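Local coordinates for sugar ABC transporter, sugar-binding protein (Streptococcus pneumoniae, PDB 2HEU) that probably captures sugars outside the cell as the extracellular solute-binding protein of an ABC importer and delivers them to the membrane transporter, at residues Glu22-Lys27 with Asp70-Val75; Gly91-Leu96 with Ala295-Ala300; Gln364-Glu369 with Ala394-Met399. One frame throughout, in Å; residues are numbered along the deposited sequence.

In the fold
Interactions 1 and 2 lie about 11 Å apart between centres and share one mixed five-stranded sheet, in the order 48-53, 19-24, 74-76, 295-298, 122-123. Interaction 1 pairs 19-24 with 74-76; interaction 2 sets the loop after helix 82-89 against the end of strand 295-298. They touch where strands 74-76 and 295-298 run side by side, and both belong to the lobe built round this sheet. Along the chain, interaction 1 closes before interaction 2 opens, and interaction 2 before interaction 3. The centre of interaction 3 is about 29 Å from that of interaction 1 and about 26 Å from that of interaction 2; it packs C-terminal helices away from the sheet, consistent with a two-lobed solute-binding-protein fold.

Interaction 1. Residues Glu22-Lys27 with Asp70-Val75; sequences EYFNQK and DVPDVV
Pro-72 packs its CB and CG against both Phe-24 CB and the carboxylate end of Glu-22, two side chains that project from the same side of their strand. Pro-72 CG lies 3.5 Å from Phe-24 CB, and Pro-72 CB also meets Glu-22 CD at 3.7 Å. Both side chains cross the proline ring obliquely. Glu-22 has CG anti to its backbone N (chi1 179°) and an extended chain beyond, which carries the carboxylate past the proline; OE2 arrives at the edge of the Phe-24 ring, in its plane, and forms a salt bridge with Arg-65 of helix 58-67. Phe-24 leans its ring away from the partner strand, and Val-75 CG1 approaches it only loosely. On the opposite side of the sheet Tyr-23 CD1 touches Val-74 CG1 at 3.9 Å, and the Tyr-23 ring meets that of Trp-296.

Here strands 19-24 and 74-76 run parallel in the mixed sheet of the lobe, with Tyr-23 opposite Val-74 and Phe-24 opposite Val-75. Two backbone bonds link them: Val-74 N gives to Glu-22 O at 3.0 Å, and Phe-24 N gives to Val-74 O at 2.9 Å. The latter carbonyl also receives a CA-H...O contact from Tyr-23 CA.

Before this ladder the aspartate takes over from the backbone. Asp-73 CG stands anti to its own carbonyl carbon, beside the backbone N, and OD2 accepts from Glu-22 N at 2.8 Å, nearly straight at 170°. The donor meets the anti side of the carboxylate, 24° out of its plane, while OD1 bonds to Thr-302 OG1. Beyond the strand, Asn-25 OD1 accepts from Lys-27 N at 3.1 Å in an Asx turn, the donor lying above the amide carbonyl plane.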
loop_
_atom_site.group_PDB
_atom_site.type_symbol
_atom_site.label_atom_id
_atom_site.label_comp_id
_atom_site.label_asym_id
_atom_site.label_seq_id
_atom_site.Cartn_x
_atom_site.Cartn_y
_atom_site.Cartn_z
ATOM N N GLU A 22 1.127 -16.861 20.335
ATOM C CA GLU A 22 0.871 -16.997 18.916
ATOM C C GLU A 22 1.069 -15.686 18.206
ATOM O O GLU A 22 0.597 -14.651 18.646
ATOM C CB GLU A 22 -0.575 -17.404 18.675
ATOM C CG GLU A 22 -0.934 -17.536 17.219
ATOM C CD GLU A 22 -2.297 -17.934 16.877
ATOM O OE1 GLU A 22 -3.035 -18.374 17.801
ATOM O OE2 GLU A 22 -2.735 -17.873 15.721
ATOM N N TYR A 23 1.795 -15.742 17.094
ATOM C CA TYR A 23 1.912 -14.627 16.116
ATOM C C TYR A 23 1.148 -15.077 14.889
ATOM O O TYR A 23 1.565 -16.010 14.171
ATOM C CB TYR A 23 3.366 -14.288 15.795
ATOM C CG TYR A 23 3.445 -13.380 14.612
ATOM C CD1 TYR A 23 2.696 -12.229 14.526
ATOM C CD2 TYR A 23 4.218 -13.716 13.501
ATOM C CE1 TYR A 23 2.714 -11.453 13.371
ATOM C CE2 TYR A 23 4.223 -12.928 12.359
ATOM C CZ TYR A 23 3.447 -11.809 12.300
ATOM O OH TYR A 23 3.377 -11.043 11.147
ATOM N N PHE A 24 0.025 -14.392 14.626
ATOM C CA PHE A 24 -0.827 -14.720 13.457
ATOM C C PHE A 24 -0.351 -13.860 12.269
ATOM O O PHE A 24 -0.580 -12.665 12.227
ATOM C CB PHE A 24 -2.292 -14.438 13.794
ATOM C CG PHE A 24 -3.256 -14.842 12.737
ATOM C CD1 PHE A 24 -3.821 -16.131 12.695
ATOM C CD2 PHE A 24 -3.643 -13.943 11.728
ATOM C CE1 PHE A 24 -4.776 -16.500 11.719
ATOM C CE2 PHE A 24 -4.572 -14.318 10.798
ATOM C CZ PHE A 24 -5.112 -15.577 10.804
ATOM N N ASN A 25 0.385 -14.501 11.366
ATOM C CA ASN A 25 1.021 -13.785 10.265
ATOM C C ASN A 25 0.118 -13.715 9.047
ATOM O O ASN A 25 -0.564 -14.693 8.710
ATOM C CB ASN A 25 2.262 -14.591 9.896
ATOM C CG ASN A 25 3.110 -13.865 8.865
ATOM O OD1 ASN A 25 3.347 -12.649 8.948
ATOM N ND2 ASN A 25 3.675 -14.618 7.941
ATOM N N GLN A 26 0.188 -12.620 8.323
ATOM C CA GLN A 26 -0.454 -12.508 6.997
ATOM C C GLN A 26 0.621 -12.299 5.890
ATOM O O GLN A 26 0.277 -12.370 4.720
ATOM C CB GLN A 26 -1.539 -11.475 6.898
ATOM C CG GLN A 26 -2.694 -11.809 7.851
ATOM C CD GLN A 26 -3.929 -11.077 7.546
ATOM O OE1 GLN A 26 -4.523 -11.283 6.419
ATOM N NE2 GLN A 26 -4.414 -10.296 8.459
ATOM N N LYS A 27 1.900 -12.112 6.212
ATOM C CA LYS A 27 2.877 -11.882 5.157
ATOM C C LYS A 27 3.553 -13.217 4.867
ATOM O O LYS A 27 4.675 -13.517 5.289
ATOM C CB LYS A 27 3.853 -10.853 5.652
ATOM C CG LYS A 27 4.811 -10.363 4.609
ATOM C CD LYS A 27 4.288 -9.298 3.640
ATOM C CE LYS A 27 5.298 -8.922 2.575
ATOM N NZ LYS A 27 4.655 -8.027 1.595
ATOM N N ASP A 70 -11.278 -16.155 20.105
ATOM C CA ASP A 70 -10.008 -16.875 20.066
ATOM C C ASP A 70 -9.005 -16.014 19.326
ATOM O O ASP A 70 -8.555 -16.331 18.238
ATOM C CB ASP A 70 -10.196 -18.156 19.303
ATOM C CG ASP A 70 -8.953 -18.917 19.092
ATOM O OD1 ASP A 70 -7.942 -18.726 19.808
ATOM O OD2 ASP A 70 -8.931 -19.676 18.096
ATOM N N VAL A 71 -8.653 -14.838 19.957
ATOM C CA VAL A 71 -7.800 -13.817 19.335
ATOM C C VAL A 71 -6.334 -14.180 19.505
ATOM O O VAL A 71 -5.871 -14.426 20.624
ATOM C CB VAL A 71 -8.086 -12.395 19.917
ATOM C CG1 VAL A 71 -7.258 -11.311 19.196
ATOM C CG2 VAL A 71 -9.543 -12.049 19.901
ATOM N N PRO A 72 -5.543 -14.280 18.381
ATOM C CA PRO A 72 -4.136 -14.548 18.566
ATOM C C PRO A 72 -3.472 -13.496 19.441
ATOM O O PRO A 72 -3.865 -12.328 19.475
ATOM C CB PRO A 72 -3.599 -14.492 17.166
ATOM C CG PRO A 72 -4.764 -14.757 16.296
ATOM C CD PRO A 72 -5.922 -14.144 16.964
ATOM N N ASP A 73 -2.377 -13.855 20.169
ATOM C CA ASP A 73 -1.719 -12.891 21.075
ATOM C C ASP A 73 -1.203 -11.700 20.294
ATOM O O ASP A 73 -1.367 -10.582 20.776
ATOM C CB ASP A 73 -0.595 -13.568 21.819
ATOM C CG ASP A 73 -1.108 -14.803 22.568
ATOM O OD1 ASP A 73 -1.668 -14.686 23.617
ATOM O OD2 ASP A 73 -0.973 -15.915 22.005
ATOM N N VAL A 74 -0.533 -11.935 19.190
ATOM C CA VAL A 74 -0.014 -10.877 18.338
ATOM C C VAL A 74 -0.562 -11.145 16.963
ATOM O O VAL A 74 -0.467 -12.251 16.458
ATOM C CB VAL A 74 1.517 -10.849 18.321
ATOM C CG1 VAL A 74 2.009 -9.668 17.451
ATOM C CG2 VAL A 74 2.092 -10.661 19.761
ATOM N N VAL A 75 -1.173 -10.109 16.354
ATOM C CA VAL A 75 -1.861 -10.253 15.078
ATOM C C VAL A 75 -1.294 -9.321 14.055
ATOM O O VAL A 75 -1.240 -8.116 14.260
ATOM C CB VAL A 75 -3.377 -9.914 15.270
ATOM C CG1 VAL A 75 -4.136 -10.091 13.966
ATOM C CG2 VAL A 75 -3.986 -10.830 16.354
#

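Interaction 2. Residues Gly91-Leu96 with Ala295-Ala300; sequences GVFEDL and AWSISA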
loop_
_atom_site.group_PDB
_atom_site.type_symbol
_atom_site.label_atom_id
_atom_site.label_comp_id
_atom_site.label_asym_id
_atom_site.label_seq_id
_atom_site.Cartn_x
_atom_site.Cartn_y
_atom_site.Cartn_z
ATOM N N GLY A 91 -12.670 -2.996 21.678
ATOM C CA GLY A 91 -11.827 -3.425 22.730
ATOM C C GLY A 91 -11.075 -4.702 22.491
ATOM O O GLY A 91 -10.505 -5.205 23.458
ATOM N N VAL A 92 -10.972 -5.178 21.261
ATOM C CA VAL A 92 -10.316 -6.429 20.963
ATOM C C VAL A 92 -8.791 -6.316 21.195
ATOM O O VAL A 92 -8.133 -7.288 21.529
ATOM C CB VAL A 92 -10.606 -6.853 19.526
ATOM C CG1 VAL A 92 -9.743 -7.998 19.036
ATOM C CG2 VAL A 92 -12.113 -7.090 19.374
ATOM N N PHE A 93 -8.221 -5.107 21.012
ATOM C CA PHE A 93 -6.772 -4.888 20.998
ATOM C C PHE A 93 -6.256 -3.956 22.082
ATOM O O PHE A 93 -6.960 -3.021 22.496
ATOM C CB PHE A 93 -6.314 -4.333 19.603
ATOM C CG PHE A 93 -6.589 -5.255 18.476
ATOM C CD1 PHE A 93 -6.020 -6.518 18.444
ATOM C CD2 PHE A 93 -7.359 -4.819 17.385
ATOM C CE1 PHE A 93 -6.189 -7.379 17.392
ATOM C CE2 PHE A 93 -7.606 -5.728 16.345
ATOM C CZ PHE A 93 -7.007 -6.975 16.337
ATOM N N GLU A 94 -5.059 -4.280 22.597
ATOM C CA GLU A 94 -4.422 -3.457 23.600
ATOM C C GLU A 94 -4.128 -2.064 23.038
ATOM O O GLU A 94 -3.666 -1.917 21.920
ATOM C CB GLU A 94 -3.139 -4.116 24.047
ATOM C CG GLU A 94 -2.472 -3.378 25.209
ATOM C CD GLU A 94 -1.256 -4.023 25.754
ATOM O OE1 GLU A 94 -0.833 -5.079 25.323
ATOM O OE2 GLU A 94 -0.681 -3.425 26.732
ATOM N N ASP A 95 -4.375 -1.027 23.816
ATOM C CA ASP A 95 -4.021 0.309 23.536
ATOM C C ASP A 95 -2.512 0.434 23.698
ATOM O O ASP A 95 -1.892 0.265 24.748
ATOM C CB ASP A 95 -4.794 1.289 24.492
ATOM C CG ASP A 95 -4.407 2.744 24.321
ATOM O OD1 ASP A 95 -3.661 3.092 23.389
ATOM O OD2 ASP A 95 -4.930 3.554 25.133
ATOM N N LEU A 96 -1.865 0.707 22.569
ATOM C CA LEU A 96 -0.415 0.871 22.473
ATOM C C LEU A 96 0.103 2.296 22.597
ATOM O O LEU A 96 1.318 2.543 22.470
ATOM C CB LEU A 96 0.146 0.238 21.217
ATOM C CG LEU A 96 -0.366 -1.207 20.916
ATOM C CD1 LEU A 96 0.300 -1.695 19.616
ATOM C CD2 LEU A 96 -0.045 -2.199 22.009
ATOM N N ALA A 295 2.421 -5.162 10.128
ATOM C CA ALA A 295 1.694 -4.214 10.987
ATOM C C ALA A 295 1.017 -5.081 12.022
ATOM O O ALA A 295 0.243 -5.950 11.690
ATOM C CB ALA A 295 0.709 -3.386 10.198
ATOM N N TRP A 296 1.365 -4.841 13.305
ATOM C CA TRP A 296 0.954 -5.746 14.392
ATOM C C TRP A 296 0.157 -5.054 15.452
ATOM O O TRP A 296 0.428 -3.929 15.874
ATOM C CB TRP A 296 2.161 -6.398 15.073
ATOM C CG TRP A 296 3.029 -7.269 14.238
ATOM C CD1 TRP A 296 2.792 -7.692 12.936
ATOM C CD2 TRP A 296 4.303 -7.823 14.557
ATOM N NE1 TRP A 296 3.817 -8.462 12.500
ATOM C CE2 TRP A 296 4.759 -8.609 13.495
ATOM C CE3 TRP A 296 5.067 -7.769 15.744
ATOM C CZ2 TRP A 296 5.974 -9.315 13.522
ATOM C CZ3 TRP A 296 6.247 -8.480 15.766
ATOM C CH2 TRP A 296 6.687 -9.229 14.675
ATOM N N SER A 297 -0.824 -5.818 15.950
ATOM C CA SER A 297 -1.655 -5.467 17.112
ATOM C C SER A 297 -1.567 -6.595 18.169
ATOM O O SER A 297 -1.174 -7.724 17.813
ATOM C CB SER A 297 -3.095 -5.256 16.678
ATOM O OG SER A 297 -3.223 -4.160 15.780
ATOM N N ILE A 298 -1.878 -6.261 19.396
ATOM C CA ILE A 298 -1.800 -7.231 20.506
ATOM C C ILE A 298 -3.172 -7.452 21.023
ATOM O O ILE A 298 -3.931 -6.514 21.264
ATOM C CB ILE A 298 -0.881 -6.709 21.611
ATOM C CG1 ILE A 298 0.535 -6.419 21.095
ATOM C CG2 ILE A 298 -0.858 -7.688 22.797
ATOM C CD1 ILE A 298 1.435 -5.823 22.157
ATOM N N SER A 299 -3.567 -8.721 21.235
ATOM C CA SER A 299 -4.859 -8.968 21.878
ATOM C C SER A 299 -4.943 -8.307 23.254
ATOM O O SER A 299 -4.070 -8.465 24.105
ATOM C CB SER A 299 -5.026 -10.478 22.075
ATOM O OG SER A 299 -6.228 -10.722 22.794
ATOM N N ALA A 300 -6.081 -7.653 23.507
ATOM C CA ALA A 300 -6.406 -7.101 24.801
ATOM C C ALA A 300 -6.673 -8.136 25.878
ATOM O O ALA A 300 -6.730 -7.819 27.041
ATOM C CB ALA A 300 -7.606 -6.209 24.730
HETATM O O HOH W 1 -2.855 -3.630 19.891
HETATM O O HOH W 2 -2.626 -7.078 26.111
#
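Phe-93 and Ser-299 face each other in a single backbone bridge, flanked by Glu-94 N giving to Ile-298 O at 2.8 Å and Ala-300 N giving to Val-92 O at 2.9 Å. Gly-91, whose positive phi completes a Schellman motif, presents its carbonyl O to Ala-300 CB. The Phe-93 ring is held on two faces: Ser-297 CB lies over one, 3.9 Å from the centroid and 20° off the normal, a CH-pi contact, and Val-92 CG1 covers the centre of the opposite face. Ile-298 O sits at the ring edge, in its plane. Glu-94 has CG anti to its backbone N (chi1 -174°) and runs alongside Ile-298 in the same sense; OE1 comes to 3.6 Å from Ile-298 CG2. Leu-96 CD2 reaches Ile-298 CD1 at 3.9 Å. Two waters complete the join: one links Glu-94 O to Ile-298 N, the other Glu-94 OE1 to Ser-299 O, while Glu-94 OE2 forms a salt bridge with Lys-99. Ser-297 OG is hydrogen-bonded to Tyr-120 O and Asn-121 ND2. The contact thus lies at the end of strand 295-298, between helix 82-89, which packs on Phe-93 through Leu-84 and Trp-87, and helix 305-315, against which Ile-298 rests; in the sheet, strand 295-298 has 74-76 on one side and 122-123 on the other.

Interaction 3. Residues Gln364-Glu369 with Ala394-Met399; sequences QYWTSE and AFFNPM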
loop_
_atom_site.group_PDB
_atom_site.type_symbol
_atom_site.label_atom_id
_atom_site.label_comp_id
_atom_site.label_asym_id
_atom_site.label_seq_id
_atom_site.Cartn_x
_atom_site.Cartn_y
_atom_site.Cartn_z
ATOM N N GLN A 364 -9.585 3.276 3.359
ATOM C CA GLN A 364 -9.674 3.341 4.830
ATOM C C GLN A 364 -11.068 3.737 5.267
ATOM O O GLN A 364 -11.519 3.307 6.300
ATOM C CB GLN A 364 -8.585 4.305 5.327
ATOM C CG GLN A 364 -8.523 4.432 6.861
ATOM C CD GLN A 364 -7.433 5.317 7.350
ATOM O OE1 GLN A 364 -6.835 4.987 8.454
ATOM N NE2 GLN A 364 -7.023 6.289 6.628
ATOM N N TYR A 365 -11.674 4.658 4.491
ATOM C CA TYR A 365 -12.970 5.280 4.856
ATOM C C TYR A 365 -14.096 4.955 3.856
ATOM O O TYR A 365 -15.055 5.686 3.762
ATOM C CB TYR A 365 -12.831 6.763 5.090
ATOM C CG TYR A 365 -11.930 7.055 6.248
ATOM C CD1 TYR A 365 -12.298 6.676 7.520
ATOM C CD2 TYR A 365 -10.708 7.668 6.069
ATOM C CE1 TYR A 365 -11.487 6.929 8.554
ATOM C CE2 TYR A 365 -9.878 7.911 7.139
ATOM C CZ TYR A 365 -10.269 7.556 8.366
ATOM O OH TYR A 365 -9.420 7.796 9.440
ATOM N N TRP A 366 -13.924 3.839 3.132
ATOM C CA TRP A 366 -14.942 3.344 2.239
ATOM C C TRP A 366 -15.474 2.000 2.684
ATOM O O TRP A 366 -14.782 1.282 3.442
ATOM C CB TRP A 366 -14.410 3.138 0.825
ATOM C CG TRP A 366 -13.800 4.350 0.116
ATOM C CD1 TRP A 366 -13.769 5.617 0.563
ATOM C CD2 TRP A 366 -13.086 4.311 -1.126
ATOM N NE1 TRP A 366 -13.108 6.407 -0.351
ATOM C CE2 TRP A 366 -12.658 5.644 -1.374
ATOM C CE3 TRP A 366 -12.774 3.280 -2.042
ATOM C CZ2 TRP A 366 -11.954 5.951 -2.532
ATOM C CZ3 TRP A 366 -12.039 3.595 -3.166
ATOM C CH2 TRP A 366 -11.634 4.941 -3.381
ATOM N N THR A 367 -16.667 1.637 2.304
ATOM C CA THR A 367 -17.223 0.342 2.665
ATOM C C THR A 367 -16.800 -0.824 1.772
ATOM O O THR A 367 -16.985 -1.954 2.175
ATOM C CB THR A 367 -18.756 0.463 2.803
ATOM O OG1 THR A 367 -19.268 0.851 1.586
ATOM C CG2 THR A 367 -19.153 1.446 3.885
ATOM N N SER A 368 -16.261 -0.531 0.605
ATOM C CA SER A 368 -15.710 -1.504 -0.314
ATOM C C SER A 368 -14.833 -0.750 -1.285
ATOM O O SER A 368 -14.705 0.481 -1.164
ATOM C CB SER A 368 -16.847 -2.223 -1.038
ATOM O OG SER A 368 -17.453 -1.390 -2.030
ATOM N N GLU A 369 -14.220 -1.478 -2.237
ATOM C CA GLU A 369 -13.349 -0.786 -3.213
ATOM C C GLU A 369 -13.431 -1.331 -4.603
ATOM O O GLU A 369 -13.033 -0.626 -5.554
ATOM C CB GLU A 369 -11.888 -0.741 -2.749
ATOM C CG GLU A 369 -11.258 -2.120 -2.592
ATOM C CD GLU A 369 -9.829 -2.013 -2.172
ATOM O OE1 GLU A 369 -9.487 -2.467 -1.082
ATOM O OE2 GLU A 369 -9.000 -1.443 -2.912
ATOM N N ALA A 394 -22.756 6.291 -8.097
ATOM C CA ALA A 394 -23.398 5.041 -7.750
ATOM C C ALA A 394 -22.648 4.310 -6.680
ATOM O O ALA A 394 -23.229 3.677 -5.801
ATOM C CB ALA A 394 -23.586 4.164 -8.995
ATOM N N PHE A 395 -21.309 4.391 -6.736
ATOM C CA PHE A 395 -20.441 3.719 -5.748
ATOM C C PHE A 395 -20.454 4.406 -4.406
ATOM O O PHE A 395 -20.525 3.746 -3.376
ATOM C CB PHE A 395 -19.012 3.694 -6.343
ATOM C CG PHE A 395 -17.969 3.160 -5.410
ATOM C CD1 PHE A 395 -18.054 1.879 -4.909
ATOM C CD2 PHE A 395 -16.895 3.954 -5.029
ATOM C CE1 PHE A 395 -17.055 1.383 -4.062
ATOM C CE2 PHE A 395 -15.928 3.461 -4.192
ATOM C CZ PHE A 395 -15.984 2.201 -3.716
ATOM N N PHE A 396 -20.386 5.755 -4.383
ATOM C CA PHE A 396 -20.296 6.462 -3.117
ATOM C C PHE A 396 -21.639 6.723 -2.506
ATOM O O PHE A 396 -21.722 6.830 -1.244
ATOM C CB PHE A 396 -19.475 7.764 -3.258
ATOM C CG PHE A 396 -17.998 7.505 -3.440
ATOM C CD1 PHE A 396 -17.261 6.952 -2.379
ATOM C CD2 PHE A 396 -17.350 7.758 -4.631
ATOM C CE1 PHE A 396 -15.929 6.665 -2.514
ATOM C CE2 PHE A 396 -16.002 7.479 -4.787
ATOM C CZ PHE A 396 -15.309 6.917 -3.713
ATOM N N ASN A 397 -22.720 6.837 -3.264
ATOM C CA ASN A 397 -24.030 7.144 -2.666
ATOM C C ASN A 397 -24.379 6.210 -1.529
ATOM O O ASN A 397 -24.890 6.715 -0.499
ATOM C CB ASN A 397 -25.129 7.152 -3.738
ATOM C CG ASN A 397 -25.121 8.421 -4.575
ATOM O OD1 ASN A 397 -24.542 9.459 -4.222
ATOM N ND2 ASN A 397 -25.868 8.347 -5.650
ATOM N N PRO A 398 -24.240 4.896 -1.625
ATOM C CA PRO A 398 -24.667 4.027 -0.506
ATOM C C PRO A 398 -23.892 4.317 0.773
ATOM O O PRO A 398 -24.378 4.026 1.879
ATOM C CB PRO A 398 -24.464 2.625 -1.022
ATOM C CG PRO A 398 -24.532 2.781 -2.513
ATOM C CD PRO A 398 -23.836 4.104 -2.799
ATOM N N MET A 399 -22.668 4.818 0.667
ATOM C CA MET A 399 -21.825 5.097 1.827
ATOM C C MET A 399 -22.333 6.316 2.546
ATOM O O MET A 399 -21.935 6.541 3.722
ATOM C CB MET A 399 -20.401 5.271 1.447
ATOM C CG MET A 399 -19.849 4.118 0.556
ATOM S SD MET A 399 -18.088 4.259 0.381
ATOM C CE MET A 399 -17.830 3.186 -1.065
#
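Trp-366 offers one broad indole face to the end of helix 385-396, and two phenylalanines butt against it with their edges. Phe-396 aims its CE1 at the five-membered ring, 3.6 Å from Trp-366 NE1, its plane turned 79° from the indole. Phe-395 sets its own edge over the six-membered ring, with Phe-395 CZ 3.8 Å from Trp-366 CE3 and the planes at 84°, an offset edge-to-face pair. The indole is thus a flat wall with two protruding rings side by side on the same face. They also pack on each other, since Phe-395 CD2 lies over the centre of the Phe-396 ring.

Together the three rings form an aromatic cluster joining the loop before helix 370-382 to the last turn of helix 385-396. Phe-372 of helix 370-382 adds another ring beside Trp-366, and Trp-366 NE1 is hydrogen-bonded to Asn-196 of helix 192-199.

Met-399 fills the angle between Trp-366 and Phe-395. With CG beside its backbone N (chi1 -51°) and the chain extended beyond, it passes Thr-367 with the two side chains running in opposite senses, Met-399 CG lying 3.5 Å from Thr-367 OG1. Its sulfur approaches the Trp-366 five-membered ring obliquely, 5.0 Å from the centroid, a Met-aromatic contact, and takes a weak hydrogen bond from Thr-367 N at 3.5 Å. The methyl CE rests over one face of Phe-395, toward its rim. At the edge of that ring Ser-368 closes in: Ser-368 O lies 3.3 Å from Phe-395 CZ, and Ser-368 OG meets Phe-395 CE1. Ser-368 N and O are both buried by the packing and have no hydrogen-bond partner in the model.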